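Local coordinates for sensor protein (Pseudomonas syringae pv. tomato, PDB 2R8R), which is the N-terminal sensor region of KdpD, a two-component histidine kinase that probably transfers the phosphoryl group of ATP to a protein histidine, at residues 58-63 and 77-82; 62-67 and 71-76; 95-100 and 107-112; 144-149 and 180-185. All coordinates share one frame; numbering follows the deposited sequence.

Interaction 1: residues 58-63 and 77-82; sequences PQQPLL and LDALLK
Q60 rests its side chain on A79 and L80, a small loop-to-helix contact where the loop between helix 48-54 and strand 63-67 passes helix 77-83. The two segments bury just 158 Å² between them, and the closest CA atoms, those of Q60 and L80, are 7.4 Å apart, so side chains rather than backbones bridge the gap. Q60 is the loop residue that does this. Its CG stands anti to the backbone N (chi1 -177°), which sends the chain toward the helix, and a bend at chi2 (72°) then turns the amide across the helix surface. The aliphatic part meets leucine: Q60 CG lies 3.6 Å from L80 CD2, the two side chains sliding past each other in opposite directions. Beyond the bend the amide reaches the methyl of A79, with Q60 NE2 3.3 Å from A79 CB and Q60 CD 3.7 Å from the same methyl carbon. The amide thus packs against carbon, by van der Waals contact alone as far as the helix is concerned. D76 OD1 caps the A79 backbone N at the start of this helix. Q60 also bonds through its backbone to A39. The contact thus sits beside strand 37-39, which both Q60 and L80 touch at M38, an outermost strand of the parallel sheet, in the strand-and-helix layering expected of the P-loop NTPase clan.

Interaction 2: residues 62-67 and 71-76; sequences LLRTEY and TLEEMD
L62 leads into a beta hairpin, strands 63-67 and 70-74, by lying over the partner chain: its CD1 is 3.7 Å from E73 CB. The strand axes approach to 4.5 Å and their directions differ by 147°, an antiparallel pair with noticeable twist. L63 pairs with E74 in a hydrogen-bonded position, L63 N giving to E74 O and E74 N to L63 O; its isobutyl group crosses the D76 side chain at about a right angle, CD2 lying 3.8 Å from D76 CG. R64 faces E73 across a non-hydrogen-bonded pair. These side chains run alongside in the same direction, and a salt bridge of 3.2 Å joins R64 NH2 to E73 OE2, although the guanidinium and carboxylate planes stand 90° apart, so it is not a flat two-pronged pairing. At T65 the second pair of backbone bonds forms with L72, and T65 OG1 packs 3.6 Å from L72 CB. E66 folds back at chi2 (-66°), which brings its carboxylate over to T71: T71 OG1 donates to E66 OE2 at 2.8 Å, on the syn side. R64, E66, T71 and E73 share one face of the hairpin; L63, T65, L72 and E74 take the other. On that second face E74 OE2 accepts from H95 NE2 and A98 N of the loop after strand 87-90, and E74 OE1 makes a salt bridge with R106 at the start of helix 106-115. Y67 ends the strand, where Y67 CB touches L72 CD1 at 3.6 Å.

Interaction 3: residues 95-100 and 107-112; sequences HTNAPG and WQDIQE
N97 and D109 approach from opposite directions, one from the loop after strand 87-90 and the other from helix 106-115, so that this buried contact spans a strand-loop-helix connection of the P-loop NTPase-type fold. Both side chains are turned the same way about their first torsion, CG anti to the carbonyl carbon (chi1 -66° in N97 and -67° in D109), and their flat ends meet with amide and carboxylate planes only 24° apart. The amide nitrogen leads: N97 ND2 lies 3.2 Å from D109 OD2, a weak hydrogen bond because its N-H...O angle is only 130°. With CA atoms 9.3 Å apart, the backbones stay well separated here.

H103, from the loop between the segments, also holds both groups: its ND1 is hydrogen-bonded to D109 OD1, a stronger partner for that carboxylate than N97, while its carbonyl O receives N97 ND2 and so helps fix the rotation of the amide in this buried setting. Backbone bonds from H95 to R106 and from N97 to T104 pair the loop with the residues leading into helix 106-115.

The second link uses backbone groups. W107, near the start of helix 106-115, directs its N-H outward from the first turn, where no preceding turn can accept it. A water fills this role: it accepts from W107 N at 2.9 Å and donates to H95 O at 2.7 Å.

Interaction 4: residues 144-149 and 180-185; sequences VRETLP and VPEQAR. With SO4 (sulfate ion), chain E.
A type I beta turn, V180 to Q183, presents E182 to E146 of the loop 144-149 at the surface of the domain. The meeting is between like charges: E146 OE1 and E182 OE1 are 3.4 Å apart, two acceptors with no bond between them, and their carboxylate planes are inclined by 66°. E182 CG sits over its own backbone (chi1 61°), and from there the straight chain carries the carboxylate to E146. Such a pair is probably unfavourable by itself. The other carboxylate oxygen of E146 is secured, since OE2 accepts from the backbone N of T96. Next to E146, the extended R145 points its guanidinium at a sulfate, probably from the crystallisation liquor: R145 NH2 makes a weak bond of 3.2 Å to sulfate O4 and lies 3.0 Å from O3. Q143 N binds the same ion. The 59 Å² buried between the segments marks a light touch. Segment 144-149 connects helices 133-140 and 150-154, whereas 180-185 leads from helix 166-174 into helix 185-191, so the two glutamates meet where these inter-helix loops pass.

Interactions 1 and 2 overlap in the chain, sharing L62 and L63; interactions 3 and 4 follow in series. Interactions 1, 2 and 3 form a cluster, their centres 12 to 13 Å apart: strand 70-74 is followed, after M75 and D76, by helix 77-83, L77 of that helix packs on D109 and E112, and M75 also packs on D109. Interaction 4 lies farther off, its centre 24 Å from that of interaction 1 and 15 Å from that of interaction 3, which it touches in part through W107 with L148 and P149. The loop 95-100 thus links the hairpin to the loop 144-149 within one P-loop-type domain.

Interaction 1: residues 58-63 and 77-82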
# COMPACT_ATOMS: atom_id res chain seq x y z
N PRO A 58 -16.72 -3.54 -6.32
CA PRO A 58 -16.40 -3.55 -7.73
C PRO A 58 -14.88 -3.54 -7.94
O PRO A 58 -14.14 -2.90 -7.16
CB PRO A 58 -17.03 -2.24 -8.23
CG PRO A 58 -18.12 -1.96 -7.22
CD PRO A 58 -17.52 -2.36 -5.95
N GLN A 59 -14.44 -4.22 -9.00
CA GLN A 59 -13.02 -4.41 -9.27
C GLN A 59 -12.69 -4.11 -10.71
O GLN A 59 -13.41 -4.54 -11.62
CB GLN A 59 -12.64 -5.83 -8.93
CG GLN A 59 -12.70 -6.13 -7.43
CD GLN A 59 -12.66 -7.60 -7.18
OE1 GLN A 59 -11.86 -8.30 -7.75
NE2 GLN A 59 -13.53 -8.09 -6.32
N GLN A 60 -11.59 -3.37 -10.92
CA GLN A 60 -11.13 -3.05 -12.27
C GLN A 60 -10.07 -4.04 -12.71
O GLN A 60 -9.01 -4.08 -12.12
CB GLN A 60 -10.58 -1.64 -12.29
CG GLN A 60 -10.14 -1.13 -13.65
CD GLN A 60 -11.30 -0.85 -14.58
OE1 GLN A 60 -12.20 -0.05 -14.26
NE2 GLN A 60 -11.30 -1.51 -15.77
N PRO A 61 -10.33 -4.87 -13.73
CA PRO A 61 -9.27 -5.81 -14.11
C PRO A 61 -7.86 -5.18 -14.26
O PRO A 61 -7.70 -4.10 -14.82
CB PRO A 61 -9.77 -6.40 -15.43
CG PRO A 61 -11.23 -6.40 -15.27
CD PRO A 61 -11.54 -5.08 -14.54
N LEU A 62 -6.86 -5.85 -13.74
CA LEU A 62 -5.48 -5.42 -13.91
C LEU A 62 -4.99 -5.62 -15.35
O LEU A 62 -5.52 -6.44 -16.12
CB LEU A 62 -4.56 -6.19 -12.95
CG LEU A 62 -4.88 -6.04 -11.46
CD1 LEU A 62 -4.14 -7.15 -10.67
CD2 LEU A 62 -4.57 -4.62 -10.88
N LEU A 63 -3.95 -4.87 -15.70
CA LEU A 63 -3.19 -5.14 -16.93
C LEU A 63 -2.07 -6.12 -16.64
O LEU A 63 -1.23 -5.88 -15.79
CB LEU A 63 -2.58 -3.84 -17.48
CG LEU A 63 -3.50 -2.66 -17.85
CD1 LEU A 63 -2.67 -1.40 -18.05
CD2 LEU A 63 -4.33 -2.99 -19.08
N LEU A 77 -5.02 2.18 -15.26
CA LEU A 77 -5.21 3.60 -15.04
C LEU A 77 -6.16 4.23 -16.08
O LEU A 77 -7.07 5.00 -15.74
CB LEU A 77 -3.84 4.28 -15.09
CG LEU A 77 -3.75 5.80 -14.85
CD1 LEU A 77 -4.34 6.20 -13.48
CD2 LEU A 77 -2.25 6.26 -15.00
N ASP A 78 -5.92 3.90 -17.34
CA ASP A 78 -6.70 4.37 -18.46
C ASP A 78 -8.16 3.99 -18.32
O ASP A 78 -8.99 4.79 -18.53
CB ASP A 78 -6.18 3.77 -19.78
CG ASP A 78 -4.89 4.41 -20.25
OD1 ASP A 78 -4.20 4.99 -19.40
OD2 ASP A 78 -4.57 4.32 -21.47
N ALA A 79 -8.46 2.76 -17.95
CA ALA A 79 -9.85 2.37 -17.74
C ALA A 79 -10.47 3.09 -16.54
O ALA A 79 -11.66 3.42 -16.58
CB ALA A 79 -9.97 0.85 -17.59
N LEU A 80 -9.68 3.33 -15.48
CA LEU A 80 -10.19 3.99 -14.29
C LEU A 80 -10.54 5.45 -14.60
O LEU A 80 -11.52 5.98 -14.09
CB LEU A 80 -9.19 3.91 -13.10
CG LEU A 80 -8.96 2.51 -12.49
CD1 LEU A 80 -7.69 2.48 -11.65
CD2 LEU A 80 -10.17 1.96 -11.75
N LEU A 81 -9.73 6.10 -15.42
CA LEU A 81 -9.96 7.50 -15.76
C LEU A 81 -11.19 7.60 -16.63
O LEU A 81 -11.96 8.56 -16.50
CB LEU A 81 -8.75 8.12 -16.47
CG LEU A 81 -7.54 8.40 -15.59
CD1 LEU A 81 -6.28 8.57 -16.45
CD2 LEU A 81 -7.75 9.62 -14.67
N LYS A 82 -11.39 6.60 -17.49
CA LYS A 82 -12.56 6.58 -18.35
C LYS A 82 -13.86 6.34 -17.59
O LYS A 82 -14.85 7.05 -17.80
CB LYS A 82 -12.39 5.57 -19.47
CG LYS A 82 -11.55 6.09 -20.66
CD LYS A 82 -11.65 5.16 -21.92
CE LYS A 82 -10.46 5.37 -22.94
NZ LYS A 82 -9.22 4.56 -22.60

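Interaction 2: residues 62-67 and 71-76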
# COMPACT_ATOMS: atom_id res chain seq x y z
N LEU A 62 -6.86 -5.85 -13.74
CA LEU A 62 -5.48 -5.42 -13.91
C LEU A 62 -4.99 -5.62 -15.35
O LEU A 62 -5.52 -6.44 -16.12
CB LEU A 62 -4.56 -6.19 -12.95
CG LEU A 62 -4.88 -6.04 -11.46
CD1 LEU A 62 -4.14 -7.15 -10.67
CD2 LEU A 62 -4.57 -4.62 -10.88
N LEU A 63 -3.95 -4.87 -15.70
CA LEU A 63 -3.19 -5.14 -16.93
C LEU A 63 -2.07 -6.12 -16.64
O LEU A 63 -1.23 -5.88 -15.79
CB LEU A 63 -2.58 -3.84 -17.48
CG LEU A 63 -3.50 -2.66 -17.85
CD1 LEU A 63 -2.67 -1.40 -18.05
CD2 LEU A 63 -4.33 -2.99 -19.08
N ARG A 64 -2.05 -7.22 -17.39
CA ARG A 64 -0.93 -8.16 -17.37
C ARG A 64 0.07 -7.92 -18.49
O ARG A 64 -0.32 -7.83 -19.64
CB ARG A 64 -1.46 -9.59 -17.43
CG ARG A 64 -1.83 -10.07 -16.03
CD ARG A 64 -2.91 -11.14 -15.99
NE ARG A 64 -3.46 -11.18 -14.63
CZ ARG A 64 -4.44 -10.40 -14.17
NH1 ARG A 64 -5.05 -9.51 -14.97
NH2 ARG A 64 -4.83 -10.53 -12.91
N THR A 65 1.36 -7.77 -18.14
CA THR A 65 2.44 -7.85 -19.11
C THR A 65 3.35 -9.04 -18.79
O THR A 65 3.21 -9.67 -17.74
CB THR A 65 3.26 -6.55 -19.20
OG1 THR A 65 3.74 -6.15 -17.91
CG2 THR A 65 2.42 -5.44 -19.82
N GLU A 66 4.21 -9.39 -19.74
CA GLU A 66 5.30 -10.34 -19.53
C GLU A 66 6.62 -9.56 -19.56
O GLU A 66 6.82 -8.73 -20.44
CB GLU A 66 5.31 -11.40 -20.64
CG GLU A 66 4.04 -12.23 -20.71
CD GLU A 66 3.83 -13.11 -19.47
OE1 GLU A 66 4.81 -13.79 -19.04
OE2 GLU A 66 2.68 -13.13 -18.97
N TYR A 67 7.47 -9.83 -18.58
CA TYR A 67 8.77 -9.17 -18.44
C TYR A 67 9.77 -10.11 -17.75
O TYR A 67 9.64 -10.37 -16.57
CB TYR A 67 8.64 -7.88 -17.63
CG TYR A 67 9.94 -7.10 -17.48
CD1 TYR A 67 10.53 -6.44 -18.56
CD2 TYR A 67 10.58 -7.02 -16.26
CE1 TYR A 67 11.74 -5.74 -18.41
CE2 TYR A 67 11.77 -6.33 -16.10
CZ TYR A 67 12.34 -5.69 -17.16
OH TYR A 67 13.50 -4.98 -16.94
N THR A 71 5.03 -12.60 -15.12
CA THR A 71 3.77 -11.92 -15.40
C THR A 71 3.62 -10.80 -14.39
O THR A 71 3.45 -11.06 -13.20
CB THR A 71 2.58 -12.89 -15.29
OG1 THR A 71 2.71 -13.92 -16.28
CG2 THR A 71 1.25 -12.15 -15.50
N LEU A 72 3.72 -9.56 -14.88
CA LEU A 72 3.56 -8.34 -14.11
C LEU A 72 2.11 -7.85 -14.25
O LEU A 72 1.53 -8.00 -15.30
CB LEU A 72 4.53 -7.27 -14.62
CG LEU A 72 6.04 -7.58 -14.52
CD1 LEU A 72 6.92 -6.36 -14.82
CD2 LEU A 72 6.37 -8.15 -13.14
N GLU A 73 1.54 -7.32 -13.16
CA GLU A 73 0.16 -6.79 -13.11
C GLU A 73 0.23 -5.32 -12.70
O GLU A 73 0.97 -4.97 -11.79
CB GLU A 73 -0.70 -7.53 -12.08
CG GLU A 73 -0.80 -9.04 -12.25
CD GLU A 73 -1.34 -9.70 -11.00
OE1 GLU A 73 -0.93 -9.30 -9.88
OE2 GLU A 73 -2.21 -10.60 -11.11
N GLU A 74 -0.49 -4.46 -13.41
CA GLU A 74 -0.65 -3.08 -13.01
C GLU A 74 -2.12 -2.72 -13.03
O GLU A 74 -2.91 -3.29 -13.77
CB GLU A 74 0.02 -2.11 -14.00
CG GLU A 74 1.46 -1.73 -13.78
CD GLU A 74 1.86 -1.62 -12.36
OE1 GLU A 74 1.09 -1.06 -11.57
OE2 GLU A 74 2.98 -2.08 -12.05
N MSE A 75 -2.43 -1.72 -12.21
CA MSE A 75 -3.66 -1.01 -12.27
C MSE A 75 -3.90 -0.48 -13.70
O MSE A 75 -2.97 0.05 -14.37
CB MSE A 75 -3.58 0.13 -11.30
CG MSE A 75 -4.77 0.94 -11.20
SE MSE A 75 -4.46 2.49 -10.08
CE MSE A 75 -3.07 3.32 -11.04
N ASP A 76 -5.14 -0.66 -14.16
CA ASP A 76 -5.55 -0.16 -15.44
C ASP A 76 -5.99 1.29 -15.30
O ASP A 76 -7.17 1.60 -15.27
CB ASP A 76 -6.64 -1.03 -16.01
CG ASP A 76 -6.93 -0.73 -17.45
OD1 ASP A 76 -6.36 0.23 -18.02
OD2 ASP A 76 -7.71 -1.48 -18.04

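Interaction 3: residues 95-100 and 107-112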
# COMPACT_ATOMS: atom_id res chain seq x y z
N HIS A 95 5.01 1.70 -4.91
CA HIS A 95 5.24 0.83 -6.05
C HIS A 95 5.86 1.50 -7.28
O HIS A 95 5.43 2.58 -7.74
CB HIS A 95 3.91 0.19 -6.41
CG HIS A 95 3.97 -0.82 -7.52
ND1 HIS A 95 4.35 -2.13 -7.32
CD2 HIS A 95 3.57 -0.74 -8.81
CE1 HIS A 95 4.22 -2.80 -8.46
NE2 HIS A 95 3.75 -1.97 -9.37
N THR A 96 6.87 0.83 -7.81
CA THR A 96 7.48 1.20 -9.09
C THR A 96 6.78 0.36 -10.15
O THR A 96 6.77 -0.86 -10.05
CB THR A 96 9.01 0.93 -9.06
OG1 THR A 96 9.61 1.86 -8.15
CG2 THR A 96 9.66 1.11 -10.44
N ASN A 97 6.16 1.02 -11.13
CA ASN A 97 5.32 0.35 -12.11
C ASN A 97 6.09 -0.54 -13.09
O ASN A 97 7.26 -0.36 -13.31
CB ASN A 97 4.51 1.38 -12.94
CG ASN A 97 3.49 2.14 -12.11
OD1 ASN A 97 3.07 1.69 -11.05
ND2 ASN A 97 3.07 3.30 -12.61
N ALA A 98 5.37 -1.49 -13.67
CA ALA A 98 5.84 -2.44 -14.64
C ALA A 98 6.37 -1.70 -15.84
O ALA A 98 5.77 -0.68 -16.22
CB ALA A 98 4.65 -3.39 -15.07
N PRO A 99 7.46 -2.20 -16.46
CA PRO A 99 8.00 -1.53 -17.65
C PRO A 99 6.95 -1.28 -18.73
O PRO A 99 6.08 -2.12 -18.94
CB PRO A 99 9.10 -2.51 -18.14
CG PRO A 99 9.52 -3.26 -16.90
CD PRO A 99 8.23 -3.43 -16.13
N GLY A 100 7.04 -0.14 -19.41
CA GLY A 100 6.07 0.22 -20.44
C GLY A 100 4.88 1.01 -19.91
O GLY A 100 3.96 1.35 -20.67
N TRP A 107 2.55 6.25 -7.41
CA TRP A 107 2.13 7.51 -6.83
C TRP A 107 1.73 8.53 -7.90
O TRP A 107 0.78 9.26 -7.69
CB TRP A 107 3.12 8.09 -5.81
CG TRP A 107 4.47 8.62 -6.30
CD1 TRP A 107 5.67 8.00 -6.16
CD2 TRP A 107 4.74 9.89 -6.92
NE1 TRP A 107 6.68 8.80 -6.66
CE2 TRP A 107 6.13 9.95 -7.16
CE3 TRP A 107 3.94 10.98 -7.30
CZ2 TRP A 107 6.74 11.05 -7.77
CZ3 TRP A 107 4.54 12.07 -7.91
CH2 TRP A 107 5.92 12.09 -8.14
N GLN A 108 2.40 8.53 -9.05
CA GLN A 108 2.00 9.37 -10.19
C GLN A 108 0.67 8.97 -10.79
O GLN A 108 -0.09 9.83 -11.22
CB GLN A 108 3.05 9.34 -11.29
CG GLN A 108 4.35 9.92 -10.92
CD GLN A 108 5.40 9.66 -11.98
OE1 GLN A 108 6.22 8.79 -11.80
NE2 GLN A 108 5.34 10.39 -13.12
N ASP A 109 0.41 7.68 -10.89
CA ASP A 109 -0.89 7.17 -11.27
C ASP A 109 -1.99 7.74 -10.37
O ASP A 109 -3.03 8.20 -10.82
CB ASP A 109 -0.96 5.64 -11.13
CG ASP A 109 -0.07 4.87 -12.14
OD1 ASP A 109 0.58 5.48 -13.04
OD2 ASP A 109 -0.06 3.63 -12.00
N ILE A 110 -1.73 7.69 -9.07
CA ILE A 110 -2.60 8.25 -8.06
C ILE A 110 -2.79 9.75 -8.21
O ILE A 110 -3.91 10.24 -8.13
CB ILE A 110 -2.07 7.90 -6.62
CG1 ILE A 110 -2.32 6.41 -6.35
CG2 ILE A 110 -2.72 8.79 -5.61
CD1 ILE A 110 -1.57 5.80 -5.18
N GLN A 111 -1.72 10.50 -8.45
CA GLN A 111 -1.87 11.94 -8.59
C GLN A 111 -2.79 12.23 -9.76
O GLN A 111 -3.59 13.12 -9.68
CB GLN A 111 -0.51 12.69 -8.76
CG GLN A 111 0.50 12.65 -7.61
CD GLN A 111 -0.04 13.18 -6.30
OE1 GLN A 111 -0.68 14.24 -6.26
NE2 GLN A 111 0.23 12.47 -5.20
N GLU A 112 -2.68 11.46 -10.84
CA GLU A 112 -3.52 11.63 -12.03
C GLU A 112 -5.00 11.38 -11.79
O GLU A 112 -5.84 12.09 -12.31
CB GLU A 112 -3.07 10.72 -13.20
CG GLU A 112 -3.64 11.19 -14.52
CD GLU A 112 -3.18 10.43 -15.73
OE1 GLU A 112 -2.67 9.30 -15.60
OE2 GLU A 112 -3.36 10.98 -16.86
O HOH W 1 4.85 4.81 -6.34

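Interaction 4: residues 144-149 and 180-185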
# COMPACT_ATOMS: atom_id res chain seq x y z
N VAL A 144 16.05 -0.57 0.77
CA VAL A 144 14.70 -0.24 0.28
C VAL A 144 14.80 0.34 -1.12
O VAL A 144 15.25 1.47 -1.29
CB VAL A 144 13.94 0.71 1.24
CG1 VAL A 144 12.47 0.94 0.73
CG2 VAL A 144 13.97 0.13 2.66
N ARG A 145 14.39 -0.44 -2.11
CA ARG A 145 14.50 -0.05 -3.51
C ARG A 145 13.32 0.75 -4.07
O ARG A 145 13.51 1.55 -4.98
CB ARG A 145 14.71 -1.30 -4.37
CG ARG A 145 16.04 -1.95 -4.13
CD ARG A 145 16.09 -3.34 -4.72
NE ARG A 145 17.18 -4.09 -4.12
CZ ARG A 145 18.46 -3.94 -4.42
NH1 ARG A 145 18.85 -3.08 -5.34
NH2 ARG A 145 19.36 -4.68 -3.80
N GLU A 146 12.10 0.50 -3.58
CA GLU A 146 10.93 1.30 -3.98
C GLU A 146 10.76 2.40 -2.91
O GLU A 146 10.42 2.11 -1.77
CB GLU A 146 9.68 0.41 -4.09
CG GLU A 146 9.68 -0.60 -5.26
CD GLU A 146 8.37 -1.38 -5.37
OE1 GLU A 146 7.90 -1.86 -4.29
OE2 GLU A 146 7.81 -1.54 -6.50
N THR A 147 11.04 3.64 -3.28
CA THR A 147 10.90 4.76 -2.36
C THR A 147 9.77 5.72 -2.79
O THR A 147 9.28 5.69 -3.93
CB THR A 147 12.19 5.58 -2.26
OG1 THR A 147 12.50 6.09 -3.56
CG2 THR A 147 13.38 4.76 -1.71
N LEU A 148 9.37 6.55 -1.83
CA LEU A 148 8.26 7.52 -1.96
C LEU A 148 8.75 8.89 -1.46
O LEU A 148 9.33 8.99 -0.38
CB LEU A 148 7.05 7.05 -1.13
CG LEU A 148 5.81 7.93 -1.18
CD1 LEU A 148 5.14 7.76 -2.58
CD2 LEU A 148 4.84 7.67 0.01
N PRO A 149 8.58 9.95 -2.27
CA PRO A 149 8.96 11.25 -1.71
C PRO A 149 8.06 11.58 -0.55
O PRO A 149 6.83 11.33 -0.60
CB PRO A 149 8.76 12.23 -2.89
CG PRO A 149 8.79 11.38 -4.11
CD PRO A 149 8.14 10.07 -3.66
N VAL A 180 5.21 -11.73 1.98
CA VAL A 180 6.05 -10.65 1.47
C VAL A 180 6.68 -11.09 0.13
O VAL A 180 7.79 -11.65 0.11
CB VAL A 180 7.17 -10.24 2.49
CG1 VAL A 180 7.74 -8.86 2.12
CG2 VAL A 180 6.64 -10.26 3.93
N PRO A 181 6.00 -10.80 -1.00
CA PRO A 181 6.35 -11.36 -2.33
C PRO A 181 7.78 -11.10 -2.86
O PRO A 181 8.42 -12.05 -3.32
CB PRO A 181 5.33 -10.71 -3.28
CG PRO A 181 4.80 -9.49 -2.50
CD PRO A 181 4.81 -9.91 -1.09
N GLU A 182 8.25 -9.86 -2.81
CA GLU A 182 9.54 -9.51 -3.45
C GLU A 182 10.73 -9.55 -2.47
O GLU A 182 11.78 -8.94 -2.72
CB GLU A 182 9.45 -8.18 -4.22
CG GLU A 182 9.10 -6.93 -3.41
CD GLU A 182 8.69 -5.76 -4.32
OE1 GLU A 182 7.57 -5.19 -4.13
OE2 GLU A 182 9.49 -5.44 -5.25
N GLN A 183 10.56 -10.32 -1.39
CA GLN A 183 11.57 -10.48 -0.35
C GLN A 183 11.87 -11.96 -0.13
O GLN A 183 10.98 -12.72 0.30
CB GLN A 183 11.05 -9.89 0.96
CG GLN A 183 11.11 -8.39 1.03
CD GLN A 183 12.51 -7.90 1.39
OE1 GLN A 183 13.16 -7.18 0.60
NE2 GLN A 183 13.00 -8.30 2.58
N ALA A 184 13.12 -12.36 -0.41
CA ALA A 184 13.56 -13.75 -0.17
C ALA A 184 13.69 -14.04 1.34
O ALA A 184 13.84 -13.12 2.15
CB ALA A 184 14.87 -14.04 -0.92
N ARG A 185 13.65 -15.33 1.68
CA ARG A 185 13.73 -15.85 3.06
C ARG A 185 14.82 -15.25 3.94
O ARG A 185 14.56 -14.83 5.06
CB ARG A 185 13.90 -17.38 3.05
CG ARG A 185 13.55 -18.04 4.37
CD ARG A 185 13.48 -19.55 4.28
NE ARG A 185 14.62 -20.13 4.98
CZ ARG A 185 15.50 -20.99 4.48
NH1 ARG A 185 15.44 -21.47 3.24
NH2 ARG A 185 16.47 -21.40 5.27
S SO4 E . 19.53 -6.12 -0.58
O1 SO4 E . 19.78 -7.51 -0.94
O2 SO4 E . 19.58 -5.89 0.85
O3 SO4 E . 20.56 -5.24 -1.16
O4 SO4 E . 18.18 -5.86 -1.07